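Local atomic coordinates of aac(6')-Ii (PDB entry 1N71), a protein that probably catalyses the transfer of an acetyl group from acetyl-coenzyme A to the 6'-amino group of aminoglycoside antibiotics, thereby conferring resistance on Enterococcus faecium. Residues Thr106-Asp112 with Asp168-Thr174. Numbering follows the deposited sequence.
Sequences TIYLGTD and DIWMAKT. With COA (coenzyme A), chain E.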
loop_
_atom_site.group_PDB
_atom_site.type_symbol
_atom_site.label_atom_id
_atom_site.label_comp_id
_atom_site.label_asym_id
_atom_site.label_seq_id
_atom_site.Cartn_x
_atom_site.Cartn_y
_atom_site.Cartn_z
ATOM N N THR A 106 7.832 11.412 3.569
ATOM C CA THR A 106 6.770 10.855 4.390
ATOM C C THR A 106 6.883 9.355 4.593
ATOM O O THR A 106 7.409 8.626 3.753
ATOM C CB THR A 106 5.391 11.140 3.770
ATOM O OG1 THR A 106 4.367 10.562 4.594
ATOM C CG2 THR A 106 5.297 10.521 2.394
ATOM N N ILE A 107 6.361 8.913 5.727
ATOM C CA ILE A 107 6.349 7.513 6.089
ATOM C C ILE A 107 4.897 7.194 6.375
ATOM O O ILE A 107 4.224 7.948 7.075
ATOM C CB ILE A 107 7.178 7.253 7.367
ATOM C CG1 ILE A 107 8.657 7.549 7.098
ATOM C CG2 ILE A 107 6.992 5.803 7.830
ATOM C CD1 ILE A 107 9.551 7.354 8.326
ATOM N N TYR A 108 4.408 6.098 5.817
ATOM C CA TYR A 108 3.032 5.693 6.052
ATOM C C TYR A 108 3.035 4.228 6.452
ATOM O O TYR A 108 4.024 3.525 6.261
ATOM C CB TYR A 108 2.178 5.890 4.798
ATOM C CG TYR A 108 2.495 4.922 3.688
ATOM C CD1 TYR A 108 3.606 5.112 2.861
ATOM C CD2 TYR A 108 1.691 3.803 3.471
ATOM C CE1 TYR A 108 3.903 4.212 1.844
ATOM C CE2 TYR A 108 1.980 2.896 2.458
ATOM C CZ TYR A 108 3.084 3.107 1.650
ATOM O OH TYR A 108 3.365 2.213 0.647
ATOM N N LEU A 109 1.922 3.771 7.006
ATOM C CA LEU A 109 1.807 2.398 7.461
ATOM C C LEU A 109 0.351 1.977 7.470
ATOM O O LEU A 109 -0.554 2.812 7.407
ATOM C CB LEU A 109 2.379 2.281 8.880
ATOM C CG LEU A 109 1.685 3.186 9.910
ATOM C CD1 LEU A 109 0.485 2.461 10.522
ATOM C CD2 LEU A 109 2.668 3.579 11.001
ATOM N N GLY A 110 0.137 0.671 7.528
ATOM C CA GLY A 110 -1.206 0.139 7.587
ATOM C C GLY A 110 -1.297 -0.708 8.842
ATOM O O GLY A 110 -0.519 -1.650 9.015
ATOM N N THR A 111 -2.209 -0.356 9.741
ATOM C CA THR A 111 -2.397 -1.120 10.967
ATOM C C THR A 111 -3.821 -1.668 10.921
ATOM O O THR A 111 -4.792 -0.915 10.929
ATOM C CB THR A 111 -2.176 -0.241 12.230
ATOM O OG1 THR A 111 -2.348 -1.039 13.407
ATOM C CG2 THR A 111 -3.148 0.928 12.265
ATOM N N ASP A 112 -3.940 -2.988 10.857
ATOM C CA ASP A 112 -5.244 -3.625 10.757
ATOM C C ASP A 112 -5.991 -3.745 12.080
ATOM O O ASP A 112 -5.397 -3.698 13.151
ATOM C CB ASP A 112 -5.088 -5.007 10.117
ATOM C CG ASP A 112 -4.331 -4.955 8.796
ATOM O OD1 ASP A 112 -3.084 -4.806 8.820
ATOM O OD2 ASP A 112 -4.980 -5.050 7.733
ATOM N N ASP A 168 -8.225 -2.108 7.320
ATOM C CA ASP A 168 -6.829 -1.782 7.527
ATOM C C ASP A 168 -6.933 -0.276 7.736
ATOM O O ASP A 168 -7.762 0.384 7.105
ATOM C CB ASP A 168 -5.970 -2.096 6.293
ATOM C CG ASP A 168 -4.470 -2.010 6.591
ATOM O OD1 ASP A 168 -4.098 -2.028 7.783
ATOM O OD2 ASP A 168 -3.660 -1.939 5.639
ATOM N N ILE A 169 -6.134 0.258 8.648
ATOM C CA ILE A 169 -6.151 1.685 8.932
ATOM C C ILE A 169 -4.831 2.269 8.440
ATOM O O ILE A 169 -3.768 1.839 8.882
ATOM C CB ILE A 169 -6.277 1.938 10.445
ATOM C CG1 ILE A 169 -7.574 1.307 10.969
ATOM C CG2 ILE A 169 -6.252 3.433 10.726
ATOM C CD1 ILE A 169 -7.693 1.280 12.499
ATOM N N TRP A 170 -4.903 3.234 7.523
ATOM C CA TRP A 170 -3.704 3.866 6.971
ATOM C C TRP A 170 -3.330 5.125 7.745
ATOM O O TRP A 170 -4.151 6.024 7.914
ATOM C CB TRP A 170 -3.915 4.244 5.501
ATOM C CG TRP A 170 -3.774 3.118 4.529
ATOM C CD1 TRP A 170 -2.692 2.292 4.375
ATOM C CD2 TRP A 170 -4.715 2.737 3.516
ATOM N NE1 TRP A 170 -2.900 1.428 3.326
ATOM C CE2 TRP A 170 -4.133 1.679 2.781
ATOM C CE3 TRP A 170 -5.990 3.191 3.156
ATOM C CZ2 TRP A 170 -4.785 1.066 1.706
ATOM C CZ3 TRP A 170 -6.640 2.581 2.084
ATOM C CH2 TRP A 170 -6.033 1.528 1.372
ATOM N N MET A 171 -2.082 5.189 8.195
ATOM C CA MET A 171 -1.587 6.335 8.940
ATOM C C MET A 171 -0.331 6.881 8.267
ATOM O O MET A 171 0.421 6.139 7.636
ATOM C CB MET A 171 -1.280 5.927 10.377
ATOM C CG MET A 171 -2.473 5.297 11.084
ATOM S SD MET A 171 -2.189 5.031 12.823
ATOM C CE MET A 171 -2.095 6.716 13.409
ATOM N N ALA A 172 -0.095 8.179 8.406
ATOM C CA ALA A 172 1.069 8.770 7.769
ATOM C C ALA A 172 1.585 9.978 8.523
ATOM O O ALA A 172 0.867 10.604 9.310
ATOM C CB ALA A 172 0.726 9.156 6.332
ATOM N N LYS A 173 2.845 10.293 8.271
ATOM C CA LYS A 173 3.495 11.428 8.894
ATOM C C LYS A 173 4.532 11.966 7.920
ATOM O O LYS A 173 5.234 11.201 7.260
ATOM C CB LYS A 173 4.185 10.996 10.195
ATOM C CG LYS A 173 4.947 12.116 10.907
ATOM C CD LYS A 173 5.668 11.593 12.152
ATOM C CE LYS A 173 6.428 12.697 12.871
ATOM N NZ LYS A 173 7.187 12.172 14.057
ATOM N N THR A 174 4.592 13.284 7.789
ATOM C CA THR A 174 5.597 13.898 6.937
ATOM C C THR A 174 6.677 14.210 7.969
ATOM O O THR A 174 6.427 14.897 8.960
ATOM C CB THR A 174 5.035 15.144 6.248
ATOM O OG1 THR A 174 4.202 14.722 5.154
ATOM C CG2 THR A 174 6.148 16.025 5.726
HETATM N N1A COA E . -2.390 1.390 22.531
HETATM C C2A COA E . -2.334 2.653 22.990
HETATM N N3A COA E . -1.235 3.364 23.329
HETATM C C4A COA E . -0.086 2.629 23.138
HETATM C C5A COA E . 0.009 1.334 22.681
HETATM C C6A COA E . -1.225 0.687 22.352
HETATM N N6A COA E . -1.276 -0.564 21.899
HETATM N N7A COA E . 1.333 0.927 22.620
HETATM C C8A COA E . 1.993 1.963 23.048
HETATM N N9A COA E . 1.200 3.035 23.385
HETATM C C1B COA E . 1.607 4.349 23.906
HETATM C C2B COA E . 2.232 4.278 25.301
HETATM O O2B COA E . 1.194 4.345 26.287
HETATM C C3B COA E . 3.112 5.518 25.416
HETATM O O3B COA E . 2.260 6.648 25.669
HETATM P P3B COA E . 2.549 7.652 26.898
HETATM O O7A COA E . 2.521 6.779 28.097
HETATM O O8A COA E . 1.432 8.626 26.822
HETATM O O9A COA E . 3.880 8.230 26.591
HETATM C C4B COA E . 3.644 5.639 23.981
HETATM O O4B COA E . 2.659 4.975 23.179
HETATM C C5B COA E . 5.046 5.054 23.757
HETATM O O5B COA E . 5.011 3.625 23.853
HETATM P P1A COA E . 6.347 2.724 23.759
HETATM O O1A COA E . 6.694 2.255 25.118
HETATM O O2A COA E . 7.354 3.438 22.941
HETATM O O3A COA E . 5.796 1.482 22.904
HETATM P P2A COA E . 6.366 -0.021 22.860
HETATM O O4A COA E . 5.530 -0.868 23.736
HETATM O O5A COA E . 7.834 -0.018 23.022
HETATM O O6A COA E . 6.046 -0.416 21.336
HETATM C CBP COA E . 4.333 -1.327 19.867
HETATM C CCP COA E . 4.748 -0.174 20.772
HETATM C CDP COA E . 2.904 -1.061 19.377
HETATM C CEP COA E . 5.306 -1.388 18.653
HETATM C CAP COA E . 4.402 -2.671 20.714
HETATM O OAP COA E . 3.484 -2.657 21.812
HETATM C C9P COA E . 4.258 -3.937 19.851
HETATM O O9P COA E . 5.259 -4.600 19.545
HETATM N N8P COA E . 3.015 -4.256 19.467
HETATM C C7P COA E . 2.652 -5.407 18.648
HETATM C C6P COA E . 2.984 -5.211 17.171
HETATM C C5P COA E . 1.962 -4.373 16.425
HETATM O O5P COA E . 0.757 -4.643 16.493
HETATM N N4P COA E . 2.451 -3.351 15.706
HETATM C C3P COA E . 1.649 -2.417 14.908
HETATM C C2P COA E . 2.130 -2.337 13.467
HETATM S S1P COA E . 0.789 -2.399 12.265
HETATM O O HOH W 1 2.295 12.256 4.564
#
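Antiparallel strands pair residue by residue, and 106-112 with 168-174 does so without a bulge, the short axes 4.3 Å apart at 151°. Three hydrogen-bonded pairs, I107 with K173, L109 with M171 and T111 with I169, each exchange two backbone bonds, such as T111 N to I169 O at 2.8 Å. T106 OG1 adds a second donor to K173 O (2.9 Å).

Alternation sorts the side chains. L109 CD1 meets M171 CB at 3.9 Å on the face covered by helix 144-149, where K173 forms a salt bridge with E96. The other face carries Y108, A172 and W170 to the second subunit, whose W170 stacks on this one. There a β-carbon on G110 would clash with D168 OD2, so glycine leaves room for that carboxylate, hydrogen-bonded to Y66 OH of the second subunit. D112 OD1 and D168 OD1 lie 3.1 Å apart, two acceptors, unbonded; D112 OD2 is hydrogen-bonded to N162 ND2.

G110 O and T111 OG1, the latter hydrogen-bonded to H142 NE2, each lie 3.6 Å from coenzyme A S1P. Backbone bonding fixes the register of this GNAT strand pair, so one face serves apolar and aromatic dimer contacts, the other the thiol through T111.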